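Local coordinates for protein L-lysine 6-oxidase (Marinomonas mediterranea, PDB 3WEU) that oxidises the side-chain amine of L-lysine with a cysteine tryptophylquinone cofactor, releasing ammonium and the hydrogen peroxide that kills bacteria, at residues V47-E52 with E647-H652. Sequence-based numbering, arbitrary orientation.
With EDO (1,2-ethanediol), chain L.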
ATOM      1  N   VAL A  47      28.913  25.494 -18.694  1.00 16.92           N
ATOM      2  CA  VAL A  47      28.163  25.441 -19.921  1.00 18.77           C
ATOM      3  C   VAL A  47      26.913  24.632 -19.644  1.00 17.45           C
ATOM      4  O   VAL A  47      25.850  25.230 -19.585  1.00 18.32           O
ATOM      5  CB  VAL A  47      29.020  24.848 -21.052  1.00 20.71           C
ATOM      6  CG1 VAL A  47      28.214  24.742 -22.333  1.00 23.36           C
ATOM      7  CG2 VAL A  47      30.296  25.689 -21.242  1.00 24.95           C
ATOM      8  N   ASN A  48      26.999  23.305 -19.504  1.00 15.64           N
ATOM      9  CA  ASN A  48      25.843  22.499 -19.123  1.00 16.91           C
ATOM     10  C   ASN A  48      25.941  21.904 -17.729  1.00 16.44           C
ATOM     11  O   ASN A  48      26.993  21.410 -17.373  1.00 16.38           O
ATOM     12  CB  ASN A  48      25.628  21.379 -20.124  1.00 20.83           C
ATOM     13  CG  ASN A  48      25.249  21.890 -21.521  1.00 26.60           C
ATOM     14  OD1 ASN A  48      24.603  22.891 -21.704  1.00 28.37           O
ATOM     15  ND2 ASN A  48      25.726  21.213 -22.491  1.00 35.11           N
ATOM     16  N   PHE A  49      24.855  21.935 -16.964  1.00 14.77           N
ATOM     17  CA  PHE A  49      24.887  21.384 -15.637  1.00 15.63           C
ATOM     18  C   PHE A  49      24.851  19.854 -15.667  1.00 15.72           C
ATOM     19  O   PHE A  49      25.247  19.182 -14.683  1.00 16.40           O
ATOM     20  CB  PHE A  49      23.669  21.855 -14.863  1.00 16.09           C
ATOM     21  CG  PHE A  49      23.686  23.297 -14.530  1.00 16.50           C
ATOM     22  CD1 PHE A  49      22.895  24.199 -15.233  1.00 16.33           C
ATOM     23  CD2 PHE A  49      24.492  23.757 -13.459  1.00 16.92           C
ATOM     24  CE1 PHE A  49      22.886  25.562 -14.893  1.00 16.61           C
ATOM     25  CE2 PHE A  49      24.459  25.132 -13.125  1.00 18.04           C
ATOM     26  CZ  PHE A  49      23.691  26.006 -13.851  1.00 15.88           C
ATOM     27  N   LYS A  50      24.312  19.323 -16.761  1.00 14.67           N
ATOM     28  CA  LYS A  50      24.117  17.885 -16.916  1.00 14.98           C
ATOM     29  C   LYS A  50      24.987  17.389 -18.068  1.00 16.43           C
ATOM     30  O   LYS A  50      25.323  18.131 -18.981  1.00 14.79           O
ATOM     31  CB  LYS A  50      22.673  17.527 -17.231  1.00 16.39           C
ATOM     32  CG  LYS A  50      21.683  17.997 -16.174  1.00 15.98           C
ATOM     33  CD  LYS A  50      20.355  17.341 -16.374  1.00 17.05           C
ATOM     34  CE  LYS A  50      19.276  17.934 -15.481  1.00 16.14           C
ATOM     35  NZ  LYS A  50      17.966  17.351 -15.657  1.00 15.13           N
ATOM     36  N   ASP A  51      25.353  16.132 -18.013  1.00 17.04           N
ATOM     37  CA  ASP A  51      26.087  15.542 -19.136  1.00 18.73           C
ATOM     38  C   ASP A  51      25.130  15.153 -20.222  1.00 23.09           C
ATOM     39  O   ASP A  51      23.917  15.399 -20.160  1.00 20.75           O
ATOM     40  CB  ASP A  51      26.914  14.345 -18.633  1.00 17.69           C
ATOM     41  CG  ASP A  51      26.109  13.177 -18.235  1.00 17.48           C
ATOM     42  OD1 ASP A  51      24.886  13.066 -18.466  1.00 20.29           O
ATOM     43  OD2 ASP A  51      26.709  12.291 -17.633  1.00 19.27           O
ATOM     44  N   GLU A  52      25.658  14.529 -21.274  1.00 24.67           N
ATOM     45  CA  GLU A  52      24.829  14.227 -22.431  1.00 27.89           C
ATOM     46  C   GLU A  52      23.744  13.253 -22.157  1.00 26.51           C
ATOM     47  O   GLU A  52      22.739  13.280 -22.835  1.00 26.89           O
ATOM     48  CB  GLU A  52      25.690  13.732 -23.618  1.00 33.70           C
ATOM     49  CG  GLU A  52      26.422  14.891 -24.275  1.00 41.98           C
ATOM     50  CD  GLU A  52      26.956  14.536 -25.663  1.00 56.37           C
ATOM     51  OE1 GLU A  52      27.291  13.346 -25.897  1.00 58.27           O
ATOM     52  OE2 GLU A  52      27.022  15.446 -26.525  1.00 67.84           O
ATOM     53  N   GLU A 647      13.553  27.402 -17.413  1.00 12.24           N
ATOM     54  CA  GLU A 647      14.036  26.026 -17.329  1.00 12.18           C
ATOM     55  C   GLU A 647      15.067  25.810 -18.435  1.00 13.49           C
ATOM     56  O   GLU A 647      14.904  26.292 -19.571  1.00 13.58           O
ATOM     57  CB  GLU A 647      12.899  25.015 -17.654  1.00 13.33           C
ATOM     58  CG  GLU A 647      11.952  24.814 -16.487  1.00 13.96           C
ATOM     59  CD  GLU A 647      11.003  23.670 -16.659  1.00 15.82           C
ATOM     60  OE1 GLU A 647      10.629  23.407 -17.804  1.00 16.21           O
ATOM     61  OE2 GLU A 647      10.680  23.053 -15.641  1.00 15.30           O
ATOM     62  N   THR A 648      16.091  25.043 -18.113  1.00 14.20           N
ATOM     63  CA  THR A 648      17.053  24.505 -19.093  1.00 14.49           C
ATOM     64  C   THR A 648      17.338  23.044 -18.638  1.00 13.67           C
ATOM     65  O   THR A 648      17.292  22.747 -17.413  1.00 13.06           O
ATOM     66  CB  THR A 648      18.392  25.323 -19.092  1.00 15.37           C
ATOM     67  OG1 THR A 648      19.027  25.282 -17.802  1.00 14.60           O
ATOM     68  CG2 THR A 648      18.157  26.822 -19.469  1.00 17.20           C
ATOM     69  N   GLU A 649      17.689  22.188 -19.596  1.00 12.66           N
ATOM     70  CA  GLU A 649      18.241  20.874 -19.326  1.00 14.91           C
ATOM     71  C   GLU A 649      17.288  19.918 -18.568  1.00 15.09           C
ATOM     72  O   GLU A 649      17.726  18.914 -17.968  1.00 15.43           O
ATOM     73  CB  GLU A 649      19.579  20.969 -18.612  1.00 16.14           C
ATOM     74  CG  GLU A 649      20.642  21.720 -19.398  1.00 18.05           C
ATOM     75  CD  GLU A 649      22.007  21.604 -18.749  1.00 17.25           C
ATOM     76  OE1 GLU A 649      22.575  20.472 -18.783  1.00 17.08           O
ATOM     77  OE2 GLU A 649      22.503  22.638 -18.197  1.00 17.45           O
ATOM     78  N   ARG A 650      15.985  20.132 -18.718  1.00 14.92           N
ATOM     79  CA  ARG A 650      15.002  19.169 -18.141  1.00 14.22           C
ATOM     80  C   ARG A 650      15.067  17.907 -18.973  1.00 14.42           C
ATOM     81  O   ARG A 650      15.207  17.995 -20.176  1.00 15.39           O
ATOM     82  CB  ARG A 650      13.574  19.741 -18.199  1.00 15.41           C
ATOM     83  CG  ARG A 650      12.658  19.081 -17.173  1.00 15.39           C
ATOM     84  CD  ARG A 650      11.221  19.533 -17.228  1.00 15.71           C
ATOM     85  NE  ARG A 650      10.573  19.407 -15.920  1.00 16.41           N
ATOM     86  CZ  ARG A 650       9.562  18.585 -15.599  1.00 15.93           C
ATOM     87  NH1 ARG A 650       8.951  17.818 -16.479  1.00 16.57           N
ATOM     88  NH2 ARG A 650       9.141  18.572 -14.361  1.00 17.19           N
ATOM     89  N   ASN A 651      14.957  16.727 -18.370  1.00 16.79           N
ATOM     90  CA  ASN A 651      15.000  15.453 -19.154  1.00 16.94           C
ATOM     91  C   ASN A 651      13.563  15.130 -19.557  1.00 16.27           C
ATOM     92  O   ASN A 651      12.855  14.264 -18.938  1.00 17.87           O
ATOM     93  CB  ASN A 651      15.648  14.352 -18.363  1.00 17.76           C
ATOM     94  CG  ASN A 651      17.044  14.733 -17.814  1.00 21.29           C
ATOM     95  OD1 ASN A 651      17.594  15.741 -18.105  1.00 23.90           O
ATOM     96  ND2 ASN A 651      17.607  13.868 -17.055  1.00 23.03           N
ATOM     97  N   HIS A 652      13.137  15.833 -20.585  1.00 16.59           N
ATOM     98  CA  HIS A 652      11.738  15.797 -20.977  1.00 16.54           C
ATOM     99  C   HIS A 652      11.335  14.389 -21.405  1.00 19.89           C
ATOM    100  O   HIS A 652      10.160  13.983 -21.232  1.00 17.95           O
ATOM    101  CB  HIS A 652      11.463  16.714 -22.157  1.00 17.61           C
ATOM    102  CG  HIS A 652      11.706  18.148 -21.868  1.00 18.03           C
ATOM    103  ND1 HIS A 652      10.999  18.846 -20.919  1.00 18.01           N
ATOM    104  CD2 HIS A 652      12.630  19.009 -22.383  1.00 18.26           C
ATOM    105  CE1 HIS A 652      11.447  20.092 -20.895  1.00 19.91           C
ATOM    106  NE2 HIS A 652      12.435  20.214 -21.776  1.00 18.24           N
TER
HETATM  107  C1  EDO L 810      29.689  15.224 -21.536  1.00 32.99           C
HETATM  108  O1  EDO L 810      28.558  14.388 -21.550  1.00 32.31           O
HETATM  109  C2  EDO L 810      29.212  16.592 -21.242  1.00 32.59           C
HETATM  110  O2  EDO L 810      29.420  16.812 -19.825  1.00 27.26           O
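The carboxylate of E649 grips two successive backbone amides, those of F49 and K50. E649 OE2 takes the F49 N-H through its syn lone pair, with F49 N 2.7 Å from OE2 and an N-H...O angle of 164°. E649 OE1 accepts from K50 N at 2.9 Å, also on the syn side but 26° out of the carboxylate plane. Both oxygens are used, which limits rotation of the carboxylate. E649 OE2 also sits at the edge of the F49 ring, near its plane, 3.4 Å from CD1. K50 CB packs 3.3 Å from E649 OE1.

K50 answers in the reverse direction. Its side chain slides past that of E649, and its extended chain (chi4 179°, NZ anti to CG) carries NZ to the E649 backbone. There K50 NZ bonds to E649 O at 2.8 Å. It also meets the tip of N651, with K50 NZ 3.0 Å from N651 OD1 and above the plane of the N651 side-chain amide carbonyl. K50 NZ and the E649 carboxylate do not touch; NZ is 6.4 Å from OE1. The carbonyl oxygens of S627 and L629 also bond to NZ. With E649 O and N651 OD1 that makes four oxygens around the end of a buried lysine, which would probably favour its protonated form.

N651, the centre of an inverse gamma turn, is fixed by its ND2 bond to G54 O. R57 bonds to the 47-52 segment twice, backbone to F49 backbone and NH1 to N48 O. The contact joins the loop between strands 42-43 and 58-66, in the N-terminal family region, to the chain leaving strand 645-648. That strand pairs antiparallel with strand 631-634, where the K50 side chain touches F631 and the F49 side chain R633, while helix 596-602 lies against H652.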